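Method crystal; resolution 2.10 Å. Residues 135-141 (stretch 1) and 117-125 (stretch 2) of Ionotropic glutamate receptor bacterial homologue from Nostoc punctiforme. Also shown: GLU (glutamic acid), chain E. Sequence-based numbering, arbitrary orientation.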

ATOM      1  N   LEU B 135      13.733 -12.010   0.137  1.00 19.38           N
ATOM      2  CA  LEU B 135      15.030 -11.652  -0.404  1.00 20.05           C
ATOM      3  C   LEU B 135      14.833 -10.356  -1.179  1.00 20.90           C
ATOM      4  O   LEU B 135      14.448 -10.371  -2.346  1.00 18.89           O
ATOM      5  CB  LEU B 135      15.521 -12.748  -1.342  1.00 19.74           C
ATOM      6  CG  LEU B 135      16.848 -12.456  -2.009  1.00 21.41           C
ATOM      7  CD1 LEU B 135      17.958 -12.475  -0.968  1.00 21.37           C
ATOM      8  CD2 LEU B 135      17.125 -13.489  -3.094  1.00 21.77           C
ATOM      9  N   GLU B 136      15.076  -9.236  -0.507  1.00 21.17           N
ATOM     10  CA  GLU B 136      14.926  -7.926  -1.112  1.00 20.44           C
ATOM     11  C   GLU B 136      16.189  -7.564  -1.892  1.00 20.26           C
ATOM     12  O   GLU B 136      17.251  -7.295  -1.308  1.00 19.17           O
ATOM     13  CB  GLU B 136      14.639  -6.875  -0.032  1.00 21.98           C
ATOM     14  CG  GLU B 136      13.294  -7.065   0.663  1.00 24.80           C
ATOM     15  CD  GLU B 136      12.935  -5.923   1.609  1.00 26.79           C
ATOM     16  OE1 GLU B 136      13.065  -4.748   1.211  1.00 27.55           O
ATOM     17  OE2 GLU B 136      12.506  -6.199   2.748  1.00 28.68           O
ATOM     18  N   VAL B 137      16.070  -7.568  -3.216  1.00 17.04           N
ATOM     19  CA  VAL B 137      17.197  -7.247  -4.086  1.00 16.71           C
ATOM     20  C   VAL B 137      17.128  -5.806  -4.570  1.00 15.73           C
ATOM     21  O   VAL B 137      16.053  -5.241  -4.691  1.00 18.28           O
ATOM     22  CB  VAL B 137      17.244  -8.192  -5.298  1.00 16.09           C
ATOM     23  CG1 VAL B 137      17.546  -9.613  -4.824  1.00 19.16           C
ATOM     24  CG2 VAL B 137      15.930  -8.155  -6.053  1.00 15.96           C
ATOM     25  N   PRO B 138      18.281  -5.195  -4.857  1.00 16.94           N
ATOM     26  CA  PRO B 138      18.335  -3.810  -5.320  1.00 16.59           C
ATOM     27  C   PRO B 138      17.978  -3.621  -6.784  1.00 16.52           C
ATOM     28  O   PRO B 138      17.764  -2.500  -7.236  1.00 14.23           O
ATOM     29  CB  PRO B 138      19.778  -3.418  -5.026  1.00 18.26           C
ATOM     30  CG  PRO B 138      20.513  -4.688  -5.386  1.00 18.19           C
ATOM     31  CD  PRO B 138      19.638  -5.756  -4.720  1.00 16.43           C
ATOM     32  N   LYS B 139      17.893  -4.722  -7.523  1.00 19.03           N
ATOM     33  CA  LYS B 139      17.585  -4.682  -8.961  1.00 20.42           C
ATOM     34  C   LYS B 139      16.509  -5.703  -9.307  1.00 20.04           C
ATOM     35  O   LYS B 139      16.630  -6.883  -8.968  1.00 16.23           O
ATOM     36  CB  LYS B 139      18.851  -5.011  -9.768  1.00 23.52           C
ATOM     37  CG  LYS B 139      19.720  -3.843 -10.188  1.00 27.49           C
ATOM     38  CD  LYS B 139      19.295  -3.334 -11.565  1.00 31.48           C
ATOM     39  CE  LYS B 139      20.298  -2.348 -12.184  1.00 32.30           C
ATOM     40  NZ  LYS B 139      19.897  -1.963 -13.591  1.00 29.31           N
ATOM     41  N   ILE B 140      15.467  -5.258  -9.996  1.00 18.11           N
ATOM     42  CA  ILE B 140      14.382  -6.160 -10.372  1.00 21.99           C
ATOM     43  C   ILE B 140      14.908  -7.417 -11.078  1.00 23.10           C
ATOM     44  O   ILE B 140      14.459  -8.530 -10.809  1.00 22.73           O
ATOM     45  CB  ILE B 140      13.378  -5.473 -11.314  1.00 23.93           C
ATOM     46  CG1 ILE B 140      12.485  -6.537 -11.970  1.00 25.46           C
ATOM     47  CG2 ILE B 140      14.126  -4.637 -12.352  1.00 24.06           C
ATOM     48  CD1 ILE B 140      11.468  -5.984 -12.906  1.00 28.81           C
ATOM     49  N   GLU B 141      15.876  -7.232 -11.965  1.00 22.88           N
ATOM     50  CA  GLU B 141      16.433  -8.353 -12.697  1.00 25.38           C
ATOM     51  C   GLU B 141      17.055  -9.388 -11.753  1.00 25.84           C
ATOM     52  O   GLU B 141      17.032 -10.590 -12.028  1.00 25.78           O
ATOM     53  CB  GLU B 141      17.479  -7.855 -13.692  1.00 26.66           C
ATOM     54  CG  GLU B 141      17.772  -8.839 -14.795  1.00 31.30           C
ATOM     55  CD  GLU B 141      16.611  -9.011 -15.758  1.00 31.52           C
ATOM     56  OE1 GLU B 141      16.658  -9.962 -16.558  1.00 31.86           O
ATOM     57  OE2 GLU B 141      15.661  -8.198 -15.719  1.00 34.50           O
TER
HETATM   58  N   GLU E2620       4.262  -1.077  -7.625  1.00 16.95           N
HETATM   59  CA  GLU E2620       5.477  -1.268  -6.780  1.00 17.76           C
HETATM   60  C   GLU E2620       5.526  -0.194  -5.697  1.00 17.99           C
HETATM   61  O   GLU E2620       4.945   0.888  -5.923  1.00 17.78           O
HETATM   62  CB  GLU E2620       6.738  -1.174  -7.640  1.00 18.83           C
HETATM   63  CG  GLU E2620       8.029  -1.478  -6.886  1.00 17.19           C
HETATM   64  CD  GLU E2620       9.277  -1.229  -7.723  1.00 17.15           C
HETATM   65  OE1 GLU E2620      10.374  -1.642  -7.293  1.00 14.43           O
HETATM   66  OE2 GLU E2620       9.158  -0.615  -8.806  1.00 15.35           O
HETATM   67  OXT GLU E2620       6.146  -0.440  -4.641  1.00 18.44           O
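Stretch 2 117-125: TTAGSTAAT

Stretch 2 enters as a strand, Thr 117 and Thr 118, that runs parallel to the strand Leu 135 to Val 137, then passes through a type II turn from Thr 118 to Ser 121 into a helix beginning at Thr 122. By backbone hydrogen bonds, Thr 117 N donates to Leu 135 O (3.1 Å), Thr 117 O accepts from Val 137 N (2.9 Å), and Val 137 O accepts from Ala 119 N (2.9 Å), so that the pairing continues one residue past the strand.

From within its strand, Glu 136 extends its side chain along the turn and the first helical turn of stretch 2: its OE1 is 3.5 Å from Ala 119 CA, and its CD 3.6 Å from Ala 124 CB. A water donates to Glu 136 OE1 (2.7 Å) and weakly accepts from Gly 120 N (3.2 Å), bridging the stretches, while Glu 136 OE2 is satisfied elsewhere in the structure. Ser 121 OG donates to Thr 118 O (2.7 Å) and accepts from Ala 124 N (3.0 Å), capping the helix. Thr 118 CB points away from stretch 1, and its OG1 donates to OE1 of the bound glutamate (2.8 Å); its CG2 packs 3.6 Å from Ile 140 CA. Thr 122 N donates to the ligand OXT (3.0 Å).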

ATOM      1  N   THR B 117      11.978 -10.265  -4.281  1.00 19.22           N
ATOM      2  CA  THR B 117      11.278  -9.113  -4.825  1.00 17.41           C
ATOM      3  C   THR B 117      12.206  -7.906  -4.686  1.00 17.89           C
ATOM      4  O   THR B 117      13.305  -8.016  -4.128  1.00 18.09           O
ATOM      5  CB  THR B 117       9.931  -8.863  -4.084  1.00 17.60           C
ATOM      6  OG1 THR B 117       9.133  -7.945  -4.844  1.00 16.01           O
ATOM      7  CG2 THR B 117      10.170  -8.290  -2.695  1.00 16.18           C
ATOM      8  N   THR B 118      11.774  -6.759  -5.195  1.00 16.60           N
ATOM      9  CA  THR B 118      12.598  -5.558  -5.112  1.00 15.68           C
ATOM     10  C   THR B 118      12.551  -4.923  -3.728  1.00 15.05           C
ATOM     11  O   THR B 118      11.526  -4.946  -3.052  1.00 12.54           O
ATOM     12  CB  THR B 118      12.182  -4.492  -6.164  1.00 15.04           C
ATOM     13  OG1 THR B 118      10.820  -4.117  -5.961  1.00 15.41           O
ATOM     14  CG2 THR B 118      12.344  -5.039  -7.576  1.00 12.29           C
ATOM     15  N   ALA B 119      13.683  -4.365  -3.307  1.00 14.89           N
ATOM     16  CA  ALA B 119      13.774  -3.704  -2.017  1.00 12.96           C
ATOM     17  C   ALA B 119      12.912  -2.440  -2.090  1.00 14.28           C
ATOM     18  O   ALA B 119      12.916  -1.746  -3.110  1.00 12.44           O
ATOM     19  CB  ALA B 119      15.245  -3.336  -1.713  1.00 11.44           C
ATOM     20  N   GLY B 120      12.179  -2.157  -1.015  1.00 13.37           N
ATOM     21  CA  GLY B 120      11.334  -0.974  -0.955  1.00 15.44           C
ATOM     22  C   GLY B 120      10.037  -1.047  -1.745  1.00 17.73           C
ATOM     23  O   GLY B 120       9.403  -0.021  -1.990  1.00 17.86           O
ATOM     24  N   SER B 121       9.641  -2.258  -2.130  1.00 16.18           N
ATOM     25  CA  SER B 121       8.422  -2.475  -2.906  1.00 17.76           C
ATOM     26  C   SER B 121       7.214  -2.827  -2.040  1.00 17.37           C
ATOM     27  O   SER B 121       7.357  -3.295  -0.898  1.00 17.19           O
ATOM     28  CB  SER B 121       8.640  -3.610  -3.910  1.00 15.07           C
ATOM     29  OG  SER B 121       8.864  -4.823  -3.212  1.00 16.17           O
ATOM     30  N   THR B 122       6.018  -2.604  -2.577  1.00 15.17           N
ATOM     31  CA  THR B 122       4.825  -2.962  -1.824  1.00 17.75           C
ATOM     32  C   THR B 122       4.834  -4.478  -1.616  1.00 16.46           C
ATOM     33  O   THR B 122       4.243  -4.982  -0.662  1.00 16.97           O
ATOM     34  CB  THR B 122       3.526  -2.537  -2.553  1.00 18.24           C
ATOM     35  OG1 THR B 122       3.483  -3.132  -3.856  1.00 19.62           O
ATOM     36  CG2 THR B 122       3.462  -1.015  -2.685  1.00 19.36           C
ATOM     37  N   ALA B 123       5.528  -5.203  -2.491  1.00 15.99           N
ATOM     38  CA  ALA B 123       5.599  -6.658  -2.362  1.00 16.51           C
ATOM     39  C   ALA B 123       6.470  -7.059  -1.164  1.00 17.74           C
ATOM     40  O   ALA B 123       6.149  -8.004  -0.440  1.00 18.60           O
ATOM     41  CB  ALA B 123       6.151  -7.283  -3.659  1.00 15.02           C
ATOM     42  N   ALA B 124       7.575  -6.345  -0.958  1.00 17.05           N
ATOM     43  CA  ALA B 124       8.459  -6.643   0.170  1.00 17.47           C
ATOM     44  C   ALA B 124       7.705  -6.377   1.480  1.00 18.44           C
ATOM     45  O   ALA B 124       7.849  -7.113   2.457  1.00 17.58           O
ATOM     46  CB  ALA B 124       9.714  -5.776   0.104  1.00 17.08           C
ATOM     47  N   THR B 125       6.921  -5.301   1.487  1.00 17.55           N
ATOM     48  CA  THR B 125       6.123  -4.919   2.648  1.00 21.63           C
ATOM     49  C   THR B 125       5.088  -6.014   2.943  1.00 22.92           C
ATOM     50  O   THR B 125       4.990  -6.516   4.067  1.00 22.09           O
ATOM     51  CB  THR B 125       5.396  -3.565   2.407  1.00 21.53           C
ATOM     52  OG1 THR B 125       6.371  -2.525   2.314  1.00 25.49           O
ATOM     53  CG2 THR B 125       4.440  -3.229   3.553  1.00 22.30           C
TER
HETATM   54  O   HOH W   1      12.161  -2.420   2.133  1.00 42.22           O